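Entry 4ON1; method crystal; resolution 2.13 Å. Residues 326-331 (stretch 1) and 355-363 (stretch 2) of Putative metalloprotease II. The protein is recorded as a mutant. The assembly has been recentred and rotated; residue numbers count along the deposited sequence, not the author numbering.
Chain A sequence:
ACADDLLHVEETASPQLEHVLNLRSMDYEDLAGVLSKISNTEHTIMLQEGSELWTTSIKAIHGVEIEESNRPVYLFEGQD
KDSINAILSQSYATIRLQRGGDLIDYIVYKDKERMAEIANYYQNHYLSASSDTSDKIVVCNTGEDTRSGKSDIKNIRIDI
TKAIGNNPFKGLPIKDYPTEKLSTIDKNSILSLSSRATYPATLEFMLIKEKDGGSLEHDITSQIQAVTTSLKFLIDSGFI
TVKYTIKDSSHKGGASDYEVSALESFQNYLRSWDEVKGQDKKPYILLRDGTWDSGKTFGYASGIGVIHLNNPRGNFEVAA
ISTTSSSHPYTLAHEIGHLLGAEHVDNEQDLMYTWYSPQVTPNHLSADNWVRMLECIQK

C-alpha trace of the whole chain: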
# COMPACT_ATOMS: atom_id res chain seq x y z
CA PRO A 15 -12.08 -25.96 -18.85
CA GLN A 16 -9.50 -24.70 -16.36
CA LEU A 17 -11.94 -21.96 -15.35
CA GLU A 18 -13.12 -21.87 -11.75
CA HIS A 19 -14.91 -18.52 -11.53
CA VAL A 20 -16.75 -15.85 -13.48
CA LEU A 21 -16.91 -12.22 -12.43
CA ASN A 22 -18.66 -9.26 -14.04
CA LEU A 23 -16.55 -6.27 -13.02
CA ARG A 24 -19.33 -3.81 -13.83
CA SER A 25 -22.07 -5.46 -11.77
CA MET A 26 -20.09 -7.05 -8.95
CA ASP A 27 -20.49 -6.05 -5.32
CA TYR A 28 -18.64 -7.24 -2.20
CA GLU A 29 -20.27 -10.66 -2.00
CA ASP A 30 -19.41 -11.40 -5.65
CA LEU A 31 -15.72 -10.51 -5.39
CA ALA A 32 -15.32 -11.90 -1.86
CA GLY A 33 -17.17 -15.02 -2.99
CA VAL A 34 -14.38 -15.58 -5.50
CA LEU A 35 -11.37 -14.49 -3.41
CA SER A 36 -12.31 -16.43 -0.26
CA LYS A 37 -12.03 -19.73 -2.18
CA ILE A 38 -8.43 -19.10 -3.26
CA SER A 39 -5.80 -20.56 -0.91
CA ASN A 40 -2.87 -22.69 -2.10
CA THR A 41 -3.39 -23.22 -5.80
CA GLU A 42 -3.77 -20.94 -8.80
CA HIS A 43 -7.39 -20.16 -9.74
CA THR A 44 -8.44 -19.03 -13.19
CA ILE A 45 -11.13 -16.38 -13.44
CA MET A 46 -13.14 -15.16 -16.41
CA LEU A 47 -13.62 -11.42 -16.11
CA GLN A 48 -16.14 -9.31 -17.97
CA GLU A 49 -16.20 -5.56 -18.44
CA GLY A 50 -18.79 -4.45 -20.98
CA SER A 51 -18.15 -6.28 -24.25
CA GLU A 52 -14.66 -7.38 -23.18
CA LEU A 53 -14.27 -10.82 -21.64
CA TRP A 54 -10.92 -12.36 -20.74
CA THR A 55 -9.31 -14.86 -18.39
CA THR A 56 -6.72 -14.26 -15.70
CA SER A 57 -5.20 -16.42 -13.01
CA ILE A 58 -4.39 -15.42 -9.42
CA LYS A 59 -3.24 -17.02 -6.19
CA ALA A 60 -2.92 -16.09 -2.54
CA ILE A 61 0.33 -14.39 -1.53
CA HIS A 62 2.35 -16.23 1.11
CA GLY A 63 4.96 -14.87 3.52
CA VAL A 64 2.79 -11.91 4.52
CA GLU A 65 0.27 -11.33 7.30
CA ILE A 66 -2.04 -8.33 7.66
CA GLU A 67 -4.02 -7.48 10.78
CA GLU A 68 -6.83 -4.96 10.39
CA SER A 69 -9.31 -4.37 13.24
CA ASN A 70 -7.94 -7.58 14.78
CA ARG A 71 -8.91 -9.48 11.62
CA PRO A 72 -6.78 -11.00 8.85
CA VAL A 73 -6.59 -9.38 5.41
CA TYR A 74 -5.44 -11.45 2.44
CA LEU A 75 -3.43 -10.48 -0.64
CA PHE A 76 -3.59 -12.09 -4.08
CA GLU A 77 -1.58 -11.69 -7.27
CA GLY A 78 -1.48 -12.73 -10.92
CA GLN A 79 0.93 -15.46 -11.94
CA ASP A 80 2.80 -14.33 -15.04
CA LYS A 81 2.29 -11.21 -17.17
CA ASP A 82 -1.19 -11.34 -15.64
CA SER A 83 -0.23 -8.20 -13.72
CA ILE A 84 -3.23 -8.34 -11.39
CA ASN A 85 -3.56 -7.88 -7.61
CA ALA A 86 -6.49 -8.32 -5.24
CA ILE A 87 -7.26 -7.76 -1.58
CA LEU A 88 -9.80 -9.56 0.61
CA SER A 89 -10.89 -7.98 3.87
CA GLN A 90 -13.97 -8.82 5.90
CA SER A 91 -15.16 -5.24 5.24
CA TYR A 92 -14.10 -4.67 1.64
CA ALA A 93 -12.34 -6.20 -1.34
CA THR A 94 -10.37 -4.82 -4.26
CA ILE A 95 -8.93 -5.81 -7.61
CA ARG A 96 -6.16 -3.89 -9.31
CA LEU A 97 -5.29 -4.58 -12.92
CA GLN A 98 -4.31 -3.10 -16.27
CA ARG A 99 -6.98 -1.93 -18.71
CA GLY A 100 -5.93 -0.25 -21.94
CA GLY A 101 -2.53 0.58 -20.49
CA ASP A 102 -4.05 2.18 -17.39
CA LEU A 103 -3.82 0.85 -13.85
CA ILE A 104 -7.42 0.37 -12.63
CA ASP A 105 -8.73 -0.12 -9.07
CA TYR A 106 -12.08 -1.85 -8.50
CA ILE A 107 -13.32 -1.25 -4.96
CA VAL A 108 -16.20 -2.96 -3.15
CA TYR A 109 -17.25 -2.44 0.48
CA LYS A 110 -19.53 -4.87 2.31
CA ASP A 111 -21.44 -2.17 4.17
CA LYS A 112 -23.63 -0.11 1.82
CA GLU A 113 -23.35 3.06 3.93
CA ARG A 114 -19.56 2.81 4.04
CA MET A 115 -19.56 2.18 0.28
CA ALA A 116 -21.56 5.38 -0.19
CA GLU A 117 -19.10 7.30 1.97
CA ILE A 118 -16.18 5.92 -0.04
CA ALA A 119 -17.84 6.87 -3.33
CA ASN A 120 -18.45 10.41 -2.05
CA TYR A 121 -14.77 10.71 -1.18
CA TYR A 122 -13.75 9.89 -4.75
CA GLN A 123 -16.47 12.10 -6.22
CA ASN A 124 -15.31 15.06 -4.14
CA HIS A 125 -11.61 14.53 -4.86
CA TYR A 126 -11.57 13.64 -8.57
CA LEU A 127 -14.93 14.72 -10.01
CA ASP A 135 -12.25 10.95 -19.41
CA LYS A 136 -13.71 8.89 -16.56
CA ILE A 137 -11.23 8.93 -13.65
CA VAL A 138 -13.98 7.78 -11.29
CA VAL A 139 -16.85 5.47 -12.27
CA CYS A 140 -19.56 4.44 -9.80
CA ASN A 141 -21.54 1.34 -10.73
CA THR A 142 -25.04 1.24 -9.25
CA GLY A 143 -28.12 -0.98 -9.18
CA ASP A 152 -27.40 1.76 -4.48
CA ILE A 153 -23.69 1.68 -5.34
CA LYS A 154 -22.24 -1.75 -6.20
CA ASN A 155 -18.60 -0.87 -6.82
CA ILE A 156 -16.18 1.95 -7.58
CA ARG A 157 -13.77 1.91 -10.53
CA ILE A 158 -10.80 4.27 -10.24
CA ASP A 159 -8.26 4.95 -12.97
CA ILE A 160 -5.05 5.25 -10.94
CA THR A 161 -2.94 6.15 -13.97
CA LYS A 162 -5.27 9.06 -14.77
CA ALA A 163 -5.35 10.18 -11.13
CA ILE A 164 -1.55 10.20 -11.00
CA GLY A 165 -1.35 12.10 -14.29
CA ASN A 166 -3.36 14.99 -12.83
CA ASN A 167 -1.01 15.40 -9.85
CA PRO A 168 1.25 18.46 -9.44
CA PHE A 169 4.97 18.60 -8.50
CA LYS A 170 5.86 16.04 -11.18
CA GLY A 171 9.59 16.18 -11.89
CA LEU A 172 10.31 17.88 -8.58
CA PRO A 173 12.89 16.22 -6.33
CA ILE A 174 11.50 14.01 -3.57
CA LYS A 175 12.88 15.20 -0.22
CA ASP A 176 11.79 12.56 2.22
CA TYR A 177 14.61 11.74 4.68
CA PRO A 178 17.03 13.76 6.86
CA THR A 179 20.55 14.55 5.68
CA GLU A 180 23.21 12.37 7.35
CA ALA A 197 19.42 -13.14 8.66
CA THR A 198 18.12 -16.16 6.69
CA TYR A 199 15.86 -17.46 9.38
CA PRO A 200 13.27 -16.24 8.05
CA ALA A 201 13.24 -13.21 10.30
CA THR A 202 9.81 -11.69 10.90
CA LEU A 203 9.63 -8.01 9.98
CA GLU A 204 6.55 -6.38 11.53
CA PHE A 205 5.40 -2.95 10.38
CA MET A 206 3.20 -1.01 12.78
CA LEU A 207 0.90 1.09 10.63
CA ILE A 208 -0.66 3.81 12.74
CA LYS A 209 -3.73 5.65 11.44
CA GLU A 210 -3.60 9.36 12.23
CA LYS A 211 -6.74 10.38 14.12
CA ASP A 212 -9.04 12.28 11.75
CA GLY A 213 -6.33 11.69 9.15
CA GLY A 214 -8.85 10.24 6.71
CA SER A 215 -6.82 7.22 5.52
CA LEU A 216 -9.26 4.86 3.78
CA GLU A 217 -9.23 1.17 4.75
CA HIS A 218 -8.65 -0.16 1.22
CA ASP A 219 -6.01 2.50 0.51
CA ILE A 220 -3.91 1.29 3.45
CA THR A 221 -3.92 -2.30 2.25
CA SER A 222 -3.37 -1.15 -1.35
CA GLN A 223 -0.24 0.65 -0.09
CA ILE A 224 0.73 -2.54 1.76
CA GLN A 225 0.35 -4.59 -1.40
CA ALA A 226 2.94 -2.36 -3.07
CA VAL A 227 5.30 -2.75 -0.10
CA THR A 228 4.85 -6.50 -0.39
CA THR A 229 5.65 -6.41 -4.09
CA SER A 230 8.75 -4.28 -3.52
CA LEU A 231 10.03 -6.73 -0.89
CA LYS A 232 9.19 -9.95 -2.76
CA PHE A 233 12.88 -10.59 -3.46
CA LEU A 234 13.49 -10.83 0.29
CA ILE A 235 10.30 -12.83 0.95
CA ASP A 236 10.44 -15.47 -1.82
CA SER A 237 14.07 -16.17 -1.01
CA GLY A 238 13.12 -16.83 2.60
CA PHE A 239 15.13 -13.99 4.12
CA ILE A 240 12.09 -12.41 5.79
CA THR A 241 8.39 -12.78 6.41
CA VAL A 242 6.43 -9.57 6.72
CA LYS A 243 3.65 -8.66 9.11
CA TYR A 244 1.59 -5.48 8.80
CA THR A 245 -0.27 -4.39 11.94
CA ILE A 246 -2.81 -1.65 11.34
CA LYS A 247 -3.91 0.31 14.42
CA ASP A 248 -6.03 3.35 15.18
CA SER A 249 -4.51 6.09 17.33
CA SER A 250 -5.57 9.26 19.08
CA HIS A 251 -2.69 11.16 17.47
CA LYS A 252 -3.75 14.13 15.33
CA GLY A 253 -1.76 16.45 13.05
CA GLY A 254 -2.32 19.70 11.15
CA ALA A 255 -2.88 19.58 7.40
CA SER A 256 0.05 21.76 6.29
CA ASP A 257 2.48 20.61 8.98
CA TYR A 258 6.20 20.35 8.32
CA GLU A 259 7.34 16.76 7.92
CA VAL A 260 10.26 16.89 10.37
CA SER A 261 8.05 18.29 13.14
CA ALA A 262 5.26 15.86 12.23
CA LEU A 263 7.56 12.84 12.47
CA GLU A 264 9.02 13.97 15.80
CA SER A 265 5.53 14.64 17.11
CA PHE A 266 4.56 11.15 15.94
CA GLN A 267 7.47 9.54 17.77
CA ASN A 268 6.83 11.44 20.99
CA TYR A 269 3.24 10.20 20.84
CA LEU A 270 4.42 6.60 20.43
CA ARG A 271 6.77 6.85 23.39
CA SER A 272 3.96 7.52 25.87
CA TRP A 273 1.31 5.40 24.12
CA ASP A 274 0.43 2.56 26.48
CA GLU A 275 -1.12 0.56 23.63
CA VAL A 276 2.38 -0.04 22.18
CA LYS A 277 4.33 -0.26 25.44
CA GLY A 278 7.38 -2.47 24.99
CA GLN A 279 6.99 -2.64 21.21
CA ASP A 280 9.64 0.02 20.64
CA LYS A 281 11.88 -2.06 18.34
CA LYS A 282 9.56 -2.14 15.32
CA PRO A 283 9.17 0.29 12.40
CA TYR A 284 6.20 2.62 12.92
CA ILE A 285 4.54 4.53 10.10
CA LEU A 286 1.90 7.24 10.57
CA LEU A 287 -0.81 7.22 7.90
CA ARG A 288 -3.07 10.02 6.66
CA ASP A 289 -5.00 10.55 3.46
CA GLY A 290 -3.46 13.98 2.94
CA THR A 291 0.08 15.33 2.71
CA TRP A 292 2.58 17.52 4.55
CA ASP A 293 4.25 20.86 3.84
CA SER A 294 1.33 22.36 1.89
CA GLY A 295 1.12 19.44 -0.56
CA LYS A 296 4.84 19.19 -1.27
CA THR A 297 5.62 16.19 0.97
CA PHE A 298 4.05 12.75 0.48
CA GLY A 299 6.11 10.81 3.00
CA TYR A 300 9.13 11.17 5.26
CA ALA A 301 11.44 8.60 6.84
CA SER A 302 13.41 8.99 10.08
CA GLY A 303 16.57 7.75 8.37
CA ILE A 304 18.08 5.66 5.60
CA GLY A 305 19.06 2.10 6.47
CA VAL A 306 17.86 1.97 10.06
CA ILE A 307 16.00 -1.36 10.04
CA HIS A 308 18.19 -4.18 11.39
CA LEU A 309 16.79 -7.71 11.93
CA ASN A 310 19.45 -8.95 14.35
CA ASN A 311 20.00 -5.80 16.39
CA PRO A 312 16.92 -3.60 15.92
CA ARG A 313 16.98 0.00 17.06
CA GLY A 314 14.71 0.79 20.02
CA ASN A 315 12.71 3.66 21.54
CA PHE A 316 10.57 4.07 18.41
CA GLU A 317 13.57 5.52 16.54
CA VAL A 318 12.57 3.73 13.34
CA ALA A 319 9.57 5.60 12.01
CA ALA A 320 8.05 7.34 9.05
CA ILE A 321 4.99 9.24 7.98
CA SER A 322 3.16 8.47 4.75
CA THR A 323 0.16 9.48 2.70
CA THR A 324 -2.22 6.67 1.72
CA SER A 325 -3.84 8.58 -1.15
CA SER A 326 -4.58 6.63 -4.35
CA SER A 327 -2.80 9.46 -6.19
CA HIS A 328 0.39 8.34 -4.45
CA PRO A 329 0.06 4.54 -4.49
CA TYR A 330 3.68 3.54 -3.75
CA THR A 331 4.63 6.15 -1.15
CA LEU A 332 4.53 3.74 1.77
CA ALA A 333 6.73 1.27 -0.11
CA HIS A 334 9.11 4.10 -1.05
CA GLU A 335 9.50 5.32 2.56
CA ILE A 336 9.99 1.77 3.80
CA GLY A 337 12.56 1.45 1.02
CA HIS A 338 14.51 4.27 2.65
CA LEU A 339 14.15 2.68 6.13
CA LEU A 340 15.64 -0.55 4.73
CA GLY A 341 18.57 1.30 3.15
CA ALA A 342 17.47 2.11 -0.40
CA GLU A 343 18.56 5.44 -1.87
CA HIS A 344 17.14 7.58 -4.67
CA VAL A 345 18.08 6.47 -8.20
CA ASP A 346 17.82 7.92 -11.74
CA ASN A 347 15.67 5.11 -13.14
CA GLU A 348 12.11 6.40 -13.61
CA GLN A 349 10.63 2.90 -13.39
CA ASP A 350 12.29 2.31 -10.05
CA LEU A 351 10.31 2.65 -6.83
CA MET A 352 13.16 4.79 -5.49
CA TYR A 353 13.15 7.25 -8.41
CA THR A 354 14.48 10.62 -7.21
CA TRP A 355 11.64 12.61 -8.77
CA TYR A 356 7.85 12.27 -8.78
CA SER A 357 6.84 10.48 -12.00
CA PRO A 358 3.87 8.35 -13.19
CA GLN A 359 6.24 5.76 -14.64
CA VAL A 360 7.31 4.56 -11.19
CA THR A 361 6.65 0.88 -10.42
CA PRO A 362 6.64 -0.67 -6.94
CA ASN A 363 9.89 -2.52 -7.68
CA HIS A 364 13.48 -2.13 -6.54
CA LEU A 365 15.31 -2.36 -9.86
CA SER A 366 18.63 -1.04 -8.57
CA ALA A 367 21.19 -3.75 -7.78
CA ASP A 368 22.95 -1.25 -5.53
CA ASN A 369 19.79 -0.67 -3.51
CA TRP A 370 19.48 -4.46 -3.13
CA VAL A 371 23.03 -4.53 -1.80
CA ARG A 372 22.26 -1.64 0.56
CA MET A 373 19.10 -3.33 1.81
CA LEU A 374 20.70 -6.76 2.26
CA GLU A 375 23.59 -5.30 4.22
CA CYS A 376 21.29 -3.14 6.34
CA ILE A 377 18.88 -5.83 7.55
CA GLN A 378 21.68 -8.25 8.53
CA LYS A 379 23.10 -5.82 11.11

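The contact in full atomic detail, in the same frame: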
# COMPACT_ATOMS: atom_id res chain seq x y z
N SER A 326 -4.64 7.36 -3.08
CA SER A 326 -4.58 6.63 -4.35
C SER A 326 -3.72 7.33 -5.40
O SER A 326 -3.19 6.69 -6.30
CB SER A 326 -5.99 6.44 -4.91
OG SER A 326 -6.84 5.80 -3.97
N SER A 327 -3.63 8.66 -5.30
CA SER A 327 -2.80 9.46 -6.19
C SER A 327 -1.32 9.20 -5.96
O SER A 327 -0.49 9.54 -6.79
CB SER A 327 -3.10 10.95 -6.01
OG SER A 327 -4.47 11.21 -6.24
N HIS A 328 -1.00 8.65 -4.79
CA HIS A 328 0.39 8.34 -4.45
C HIS A 328 0.53 6.90 -3.98
O HIS A 328 0.87 6.65 -2.81
CB HIS A 328 0.89 9.30 -3.38
CG HIS A 328 0.80 10.74 -3.79
ND1 HIS A 328 1.74 11.35 -4.58
CD2 HIS A 328 -0.14 11.68 -3.52
CE1 HIS A 328 1.40 12.61 -4.78
NE2 HIS A 328 0.26 12.84 -4.15
N PRO A 329 0.28 5.94 -4.88
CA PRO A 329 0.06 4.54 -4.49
C PRO A 329 1.29 3.81 -3.95
O PRO A 329 1.10 2.75 -3.35
CB PRO A 329 -0.41 3.90 -5.80
CG PRO A 329 0.26 4.72 -6.88
CD PRO A 329 0.22 6.14 -6.34
N TYR A 330 2.50 4.31 -4.15
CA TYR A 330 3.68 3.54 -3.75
C TYR A 330 4.50 4.26 -2.68
O TYR A 330 5.65 3.90 -2.43
CB TYR A 330 4.55 3.26 -4.98
CG TYR A 330 3.79 2.62 -6.12
CD1 TYR A 330 2.83 1.65 -5.87
CD2 TYR A 330 4.00 3.02 -7.43
CE1 TYR A 330 2.11 1.07 -6.90
CE2 TYR A 330 3.30 2.45 -8.47
CZ TYR A 330 2.35 1.48 -8.20
OH TYR A 330 1.65 0.91 -9.23
N THR A 331 3.90 5.28 -2.07
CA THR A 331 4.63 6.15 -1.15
C THR A 331 5.05 5.40 0.11
O THR A 331 6.16 5.60 0.61
CB THR A 331 3.80 7.38 -0.76
OG1 THR A 331 3.56 8.15 -1.93
CG2 THR A 331 4.54 8.24 0.25
N TRP A 355 12.64 11.60 -8.45
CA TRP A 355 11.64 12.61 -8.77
C TRP A 355 10.26 11.96 -8.89
O TRP A 355 10.15 10.77 -9.15
CB TRP A 355 12.01 13.35 -10.06
CG TRP A 355 13.32 14.10 -9.99
CD1 TRP A 355 13.52 15.36 -9.52
CD2 TRP A 355 14.61 13.62 -10.41
NE1 TRP A 355 14.85 15.70 -9.62
CE2 TRP A 355 15.54 14.66 -10.16
CE3 TRP A 355 15.07 12.42 -10.97
CZ2 TRP A 355 16.90 14.53 -10.46
CZ3 TRP A 355 16.42 12.30 -11.26
CH2 TRP A 355 17.32 13.35 -11.00
N TYR A 356 9.22 12.76 -8.69
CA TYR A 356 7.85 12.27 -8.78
C TYR A 356 7.44 12.06 -10.24
O TYR A 356 7.38 13.01 -11.02
CB TYR A 356 6.90 13.24 -8.08
CG TYR A 356 5.44 12.85 -8.10
CD1 TYR A 356 5.04 11.52 -7.94
CD2 TYR A 356 4.44 13.81 -8.25
CE1 TYR A 356 3.70 11.16 -7.94
CE2 TYR A 356 3.10 13.47 -8.25
CZ TYR A 356 2.73 12.14 -8.10
OH TYR A 356 1.40 11.78 -8.10
N SER A 357 7.18 10.81 -10.62
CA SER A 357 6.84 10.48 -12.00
C SER A 357 5.78 9.38 -12.01
O SER A 357 5.73 8.56 -11.09
CB SER A 357 8.09 10.06 -12.78
OG SER A 357 7.77 9.13 -13.80
N PRO A 358 4.93 9.36 -13.05
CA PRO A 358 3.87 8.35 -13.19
C PRO A 358 4.37 7.02 -13.75
O PRO A 358 3.59 6.07 -13.87
CB PRO A 358 2.89 9.00 -14.18
CG PRO A 358 3.34 10.43 -14.33
CD PRO A 358 4.81 10.41 -14.08
N GLN A 359 5.65 6.96 -14.07
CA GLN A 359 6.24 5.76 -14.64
C GLN A 359 6.74 4.82 -13.54
O GLN A 359 7.10 3.67 -13.80
CB GLN A 359 7.38 6.13 -15.58
CG GLN A 359 6.98 7.10 -16.68
CD GLN A 359 5.93 6.53 -17.62
OE1 GLN A 359 5.86 5.32 -17.83
NE2 GLN A 359 5.11 7.41 -18.18
N VAL A 360 6.78 5.32 -12.31
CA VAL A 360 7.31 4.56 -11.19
C VAL A 360 6.53 3.27 -10.97
O VAL A 360 5.30 3.26 -11.03
CB VAL A 360 7.29 5.41 -9.90
CG1 VAL A 360 7.57 4.56 -8.66
CG2 VAL A 360 8.29 6.54 -10.01
N THR A 361 7.25 2.17 -10.75
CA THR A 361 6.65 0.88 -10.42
C THR A 361 7.06 0.52 -9.00
O THR A 361 8.08 1.02 -8.51
CB THR A 361 7.11 -0.23 -11.39
OG1 THR A 361 8.49 -0.53 -11.16
CG2 THR A 361 6.90 0.19 -12.84
N PRO A 362 6.29 -0.35 -8.33
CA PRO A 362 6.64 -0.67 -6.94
C PRO A 362 7.73 -1.74 -6.85
O PRO A 362 7.59 -2.70 -6.09
CB PRO A 362 5.32 -1.18 -6.36
CG PRO A 362 4.62 -1.80 -7.53
CD PRO A 362 5.00 -0.94 -8.73
N ASN A 363 8.81 -1.54 -7.60
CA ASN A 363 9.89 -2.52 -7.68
C ASN A 363 11.24 -1.86 -7.44
O ASN A 363 11.50 -0.77 -7.95
CB ASN A 363 9.91 -3.21 -9.05
CG ASN A 363 8.61 -3.92 -9.37
OD1 ASN A 363 7.67 -3.32 -9.92
ND2 ASN A 363 8.54 -5.20 -9.04

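Loops without regular secondary structure often pack through a few aromatic rings rather than through paired backbones, as here. No clear hydrogen bond joins the two stretches, and the buried surface is modest, 262 Å² with both sides summed. The CA atoms of His 328 and Pro 358 are 9.4 Å apart, whereas CA of Tyr 330 lies 6.1 Å from CA of Pro 362.

Along stretch 1, Ser 327 makes its approach through the backbone: its O lies 3.2 Å from OH of Tyr 356, near the plane of that ring. The CA-to-CB bond of His 328 points sideways, but the imidazole reaches across, placing its CE1 3.4 Å from OH of Tyr 356. The His 328 and Tyr 356 rings meet obliquely, their centroids 5.2 Å apart and planes at 34°.

A type I turn from His 328 to Thr 331 carries Tyr 330, whose CA-to-CB bond points toward stretch 2 and which loses the most surface. CD of Pro 362 sits over one face of the Tyr 330 ring, 3.9 Å from the ring centroid, a CH-pi contact in which a polarized C-H group meets the pi cloud. At the ring edge, CE2 of Tyr 330 lies 3.3 Å from O of Val 360, where the slightly positive C-H rim suits a carbonyl oxygen, while CD2 of Tyr 330 makes apolar packing 4.1 Å from CG1 of Val 360.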